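Local coordinates for PcyX_EBK42635 (PDB 5OWG), which probably reduces biliverdin to phycoerythrobilin with electrons from ferredoxin, as a four-electron bilin reductase of oceanic phage type, at residues T85-A97 with K101-P111. Numbering follows the deposited sequence.
Sequences TNGGPIYGFDIIA and KVTGAFHDFSP
His-107 sets the edge of its imidazole toward the phenol face of Tyr-91, in an offset edge-to-face pair with planes at 86° and NE2 3.3 Å from Tyr-91 CE2. Strand alternation puts both residues on one face of this antiparallel hairpin; CG anti to the backbone N (chi1 180° in each) leans the two rings so that imidazole edge meets phenol. Phe-93 adds its ring beyond, CD1 3.4 Å from His-107 CD2, and Phe-109 meets Tyr-91 rim to rim, completing an aromatic cluster whose flat rings suit a sheet face covered by a helix. Further along, Ile-95 reaches with CD1 to Val-102 and to Ala-105 CB, 3.4 Å away, closer than usual for two carbons even though Ala-105 offers only a methyl.

On the other face, Asp-94 and Phe-106 lie side by side, carboxylate and ring planes 17° apart; His-77 hydrogen-bonds Asp-94 OD1. Ser-110 OG donates to Asp-108 OD1 (2.8 Å) on its syn side.

Paired backbone bonds from Ile-90 with Ser-110 to Ile-96 with Gly-104 fix this register. At the last pair, Thr-103 and Gly-104 both face Ile-96 in a classic beta bulge: Gly-104, lacking a side chain, leaves Ile-96 CG2 unobstructed, and Ile-96 O accepts from Gly-104 N (2.9 Å) and the Thr-103 hydroxyl, OG1 (3.1 Å).

Strand 104-110 ends the six-stranded antiparallel sheet, while strand 90-96 also pairs with strand 73-82. Helix 161-179 packs on the aromatic face, where Ala-169 O receives the Tyr-91 hydroxyl.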
loop_
_atom_site.group_PDB
_atom_site.type_symbol
_atom_site.label_atom_id
_atom_site.label_comp_id
_atom_site.label_asym_id
_atom_site.label_seq_id
_atom_site.Cartn_x
_atom_site.Cartn_y
_atom_site.Cartn_z
ATOM N N THR A 85 -8.650 14.053 -9.573
ATOM C CA THR A 85 -8.954 15.441 -9.232
ATOM C C THR A 85 -8.672 15.748 -7.768
ATOM O O THR A 85 -8.837 16.896 -7.342
ATOM C CB THR A 85 -10.416 15.794 -9.546
ATOM O OG1 THR A 85 -11.299 14.973 -8.772
ATOM C CG2 THR A 85 -10.720 15.624 -11.027
ATOM N N ASN A 86 -8.255 14.753 -6.994
ATOM C CA ASN A 86 -7.909 14.939 -5.595
ATOM C C ASN A 86 -6.426 15.253 -5.464
ATOM O O ASN A 86 -5.592 14.742 -6.219
ATOM C CB ASN A 86 -8.257 13.685 -4.793
ATOM C CG ASN A 86 -8.113 13.883 -3.298
ATOM O OD1 ASN A 86 -7.316 14.700 -2.837
ATOM N ND2 ASN A 86 -8.888 13.127 -2.530
ATOM N N GLY A 87 -6.103 16.105 -4.495
ATOM C CA GLY A 87 -4.729 16.495 -4.251
ATOM C C GLY A 87 -4.221 15.992 -2.917
ATOM O O GLY A 87 -3.229 16.503 -2.389
ATOM N N GLY A 88 -4.889 14.982 -2.367
ATOM C CA GLY A 88 -4.576 14.494 -1.046
ATOM C C GLY A 88 -3.293 13.691 -0.996
ATOM O O GLY A 88 -2.693 13.358 -2.023
ATOM N N PRO A 89 -2.845 13.362 0.218
ATOM C CA PRO A 89 -1.605 12.592 0.368
ATOM C C PRO A 89 -1.759 11.146 -0.076
ATOM O O PRO A 89 -2.756 10.779 -0.705
ATOM C CB PRO A 89 -1.313 12.696 1.870
ATOM C CG PRO A 89 -2.646 12.891 2.498
ATOM C CD PRO A 89 -3.460 13.686 1.518
ATOM N N ILE A 90 -0.769 10.319 0.251
ATOM C CA ILE A 90 -0.762 8.904 -0.096
ATOM C C ILE A 90 -0.571 8.117 1.193
ATOM O O ILE A 90 0.489 8.199 1.827
ATOM C CB ILE A 90 0.339 8.570 -1.113
ATOM C CG1 ILE A 90 0.068 9.267 -2.449
ATOM C CG2 ILE A 90 0.450 7.059 -1.325
ATOM C CD1 ILE A 90 1.302 9.406 -3.319
ATOM N N TYR A 91 -1.594 7.362 1.588
ATOM C CA TYR A 91 -1.427 6.389 2.659
ATOM C C TYR A 91 -0.392 5.357 2.241
ATOM O O TYR A 91 -0.480 4.778 1.154
ATOM C CB TYR A 91 -2.759 5.705 2.971
ATOM C CG TYR A 91 -2.699 4.659 4.069
ATOM C CD1 TYR A 91 -2.243 3.370 3.810
ATOM C CD2 TYR A 91 -3.121 4.955 5.358
ATOM C CE1 TYR A 91 -2.195 2.413 4.809
ATOM C CE2 TYR A 91 -3.078 4.005 6.362
ATOM C CZ TYR A 91 -2.616 2.736 6.082
ATOM O OH TYR A 91 -2.573 1.788 7.078
ATOM N N GLY A 92 0.593 5.135 3.101
ATOM C CA GLY A 92 1.603 4.134 2.843
ATOM C C GLY A 92 1.990 3.440 4.127
ATOM O O GLY A 92 2.329 4.100 5.109
ATOM N N PHE A 93 1.912 2.113 4.143
ATOM C CA PHE A 93 2.293 1.321 5.305
ATOM C C PHE A 93 3.140 0.156 4.824
ATOM O O PHE A 93 2.701 -0.622 3.969
ATOM C CB PHE A 93 1.067 0.814 6.069
ATOM C CG PHE A 93 1.406 0.035 7.311
ATOM C CD1 PHE A 93 1.694 0.684 8.501
ATOM C CD2 PHE A 93 1.440 -1.347 7.287
ATOM C CE1 PHE A 93 2.006 -0.031 9.642
ATOM C CE2 PHE A 93 1.750 -2.069 8.427
ATOM C CZ PHE A 93 2.033 -1.409 9.605
ATOM N N ASP A 94 4.349 0.042 5.365
ATOM C CA ASP A 94 5.279 -1.017 4.993
ATOM C C ASP A 94 5.887 -1.584 6.264
ATOM O O ASP A 94 6.484 -0.845 7.055
ATOM C CB ASP A 94 6.369 -0.495 4.053
ATOM C CG ASP A 94 5.820 -0.071 2.704
ATOM O OD1 ASP A 94 5.150 -0.897 2.051
ATOM O OD2 ASP A 94 6.053 1.088 2.303
ATOM N N ILE A 95 5.728 -2.889 6.460
ATOM C CA ILE A 95 6.254 -3.584 7.627
ATOM C C ILE A 95 6.963 -4.844 7.153
ATOM O O ILE A 95 6.385 -5.649 6.413
ATOM C CB ILE A 95 5.140 -3.923 8.643
ATOM C CG1 ILE A 95 5.744 -4.234 10.013
ATOM C CG2 ILE A 95 4.267 -5.081 8.160
ATOM C CD1 ILE A 95 6.020 -2.999 10.825
ATOM N N ILE A 96 8.224 -4.995 7.547
ATOM C CA ILE A 96 8.970 -6.236 7.375
ATOM C C ILE A 96 9.453 -6.672 8.749
ATOM O O ILE A 96 10.121 -5.905 9.451
ATOM C CB ILE A 96 10.153 -6.079 6.401
ATOM C CG1 ILE A 96 11.027 -7.341 6.395
ATOM C CG2 ILE A 96 10.997 -4.867 6.772
ATOM C CD1 ILE A 96 10.289 -8.615 6.025
ATOM N N ALA A 97 9.115 -7.901 9.128
ATOM C CA ALA A 97 9.470 -8.418 10.440
ATOM C C ALA A 97 9.842 -9.885 10.329
ATOM O O ALA A 97 10.912 -10.304 10.780
ATOM C CB ALA A 97 8.312 -8.246 11.424
ATOM N N LYS A 101 10.998 -10.577 15.448
ATOM C CA LYS A 101 11.613 -9.258 15.416
ATOM C C LYS A 101 11.050 -8.456 14.251
ATOM O O LYS A 101 10.860 -8.991 13.156
ATOM C CB LYS A 101 13.139 -9.383 15.304
ATOM C CG LYS A 101 13.885 -8.102 14.951
ATOM C CD LYS A 101 13.724 -7.025 16.008
ATOM C CE LYS A 101 14.425 -5.742 15.587
ATOM N NZ LYS A 101 15.875 -5.954 15.314
ATOM N N VAL A 102 10.789 -7.175 14.498
ATOM C CA VAL A 102 10.328 -6.245 13.472
ATOM C C VAL A 102 11.529 -5.418 13.033
ATOM O O VAL A 102 11.979 -4.523 13.756
ATOM C CB VAL A 102 9.190 -5.351 13.985
ATOM C CG1 VAL A 102 8.735 -4.383 12.896
ATOM C CG2 VAL A 102 8.024 -6.198 14.461
ATOM N N THR A 103 12.048 -5.716 11.840
ATOM C CA THR A 103 13.249 -5.043 11.359
ATOM C C THR A 103 12.928 -3.689 10.736
ATOM O O THR A 103 13.625 -2.703 11.000
ATOM C CB THR A 103 13.972 -5.924 10.341
ATOM O OG1 THR A 103 13.178 -6.035 9.153
ATOM C CG2 THR A 103 14.215 -7.312 10.911
ATOM N N GLY A 104 11.894 -3.628 9.915
ATOM C CA GLY A 104 11.540 -2.394 9.228
ATOM C C GLY A 104 10.075 -2.059 9.398
ATOM O O GLY A 104 9.218 -2.942 9.399
ATOM N N ALA A 105 9.798 -0.764 9.540
ATOM C CA ALA A 105 8.435 -0.269 9.682
ATOM C C ALA A 105 8.370 1.136 9.106
ATOM O O ALA A 105 9.234 1.968 9.403
ATOM C CB ALA A 105 7.992 -0.264 11.149
ATOM N N PHE A 106 7.353 1.398 8.287
ATOM C CA PHE A 106 7.175 2.702 7.666
ATOM C C PHE A 106 5.692 3.011 7.552
ATOM O O PHE A 106 4.887 2.118 7.271
ATOM C CB PHE A 106 7.827 2.749 6.279
ATOM C CG PHE A 106 7.475 3.971 5.485
ATOM C CD1 PHE A 106 8.128 5.170 5.711
ATOM C CD2 PHE A 106 6.491 3.921 4.510
ATOM C CE1 PHE A 106 7.807 6.299 4.980
ATOM C CE2 PHE A 106 6.165 5.046 3.776
ATOM C CZ PHE A 106 6.825 6.237 4.012
ATOM N N HIS A 107 5.338 4.276 7.768
ATOM C CA HIS A 107 3.949 4.698 7.661
ATOM C C HIS A 107 3.870 6.215 7.720
ATOM O O HIS A 107 4.505 6.839 8.572
ATOM C CB HIS A 107 3.088 4.084 8.773
ATOM C CG HIS A 107 1.646 4.488 8.711
ATOM N ND1 HIS A 107 1.187 5.688 9.209
ATOM C CD2 HIS A 107 0.561 3.849 8.212
ATOM C CE1 HIS A 107 -0.117 5.773 9.017
ATOM N NE2 HIS A 107 -0.522 4.669 8.414
ATOM N N ASP A 108 3.082 6.794 6.816
ATOM C CA ASP A 108 2.771 8.220 6.844
ATOM C C ASP A 108 1.782 8.507 5.720
ATOM O O ASP A 108 1.510 7.655 4.869
ATOM C CB ASP A 108 4.010 9.102 6.687
ATOM C CG ASP A 108 4.460 9.222 5.244
ATOM O OD1 ASP A 108 4.505 8.188 4.546
ATOM O OD2 ASP A 108 4.759 10.353 4.806
ATOM N N PHE A 109 1.242 9.726 5.736
ATOM C CA PHE A 109 0.402 10.228 4.647
ATOM C C PHE A 109 1.267 11.158 3.800
ATOM O O PHE A 109 1.267 12.378 3.962
ATOM C CB PHE A 109 -0.834 10.946 5.186
ATOM C CG PHE A 109 -1.824 10.045 5.879
ATOM C CD1 PHE A 109 -1.553 8.705 6.096
ATOM C CD2 PHE A 109 -3.041 10.551 6.306
ATOM C CE1 PHE A 109 -2.472 7.892 6.734
ATOM C CE2 PHE A 109 -3.963 9.744 6.940
ATOM C CZ PHE A 109 -3.680 8.412 7.154
ATOM N N SER A 110 2.017 10.561 2.883
ATOM C CA SER A 110 2.949 11.329 2.072
ATOM C C SER A 110 2.181 12.326 1.207
ATOM O O SER A 110 1.239 11.933 0.507
ATOM C CB SER A 110 3.781 10.395 1.196
ATOM O OG SER A 110 4.468 9.440 1.989
ATOM N N PRO A 111 2.551 13.619 1.214
ATOM C CA PRO A 111 1.769 14.602 0.459
ATOM C C PRO A 111 2.176 14.692 -1.011
ATOM O O PRO A 111 3.338 14.971 -1.298
ATOM C CB PRO A 111 2.066 15.913 1.190
ATOM C CG PRO A 111 3.400 15.699 1.878
ATOM C CD PRO A 111 3.755 14.234 1.799
#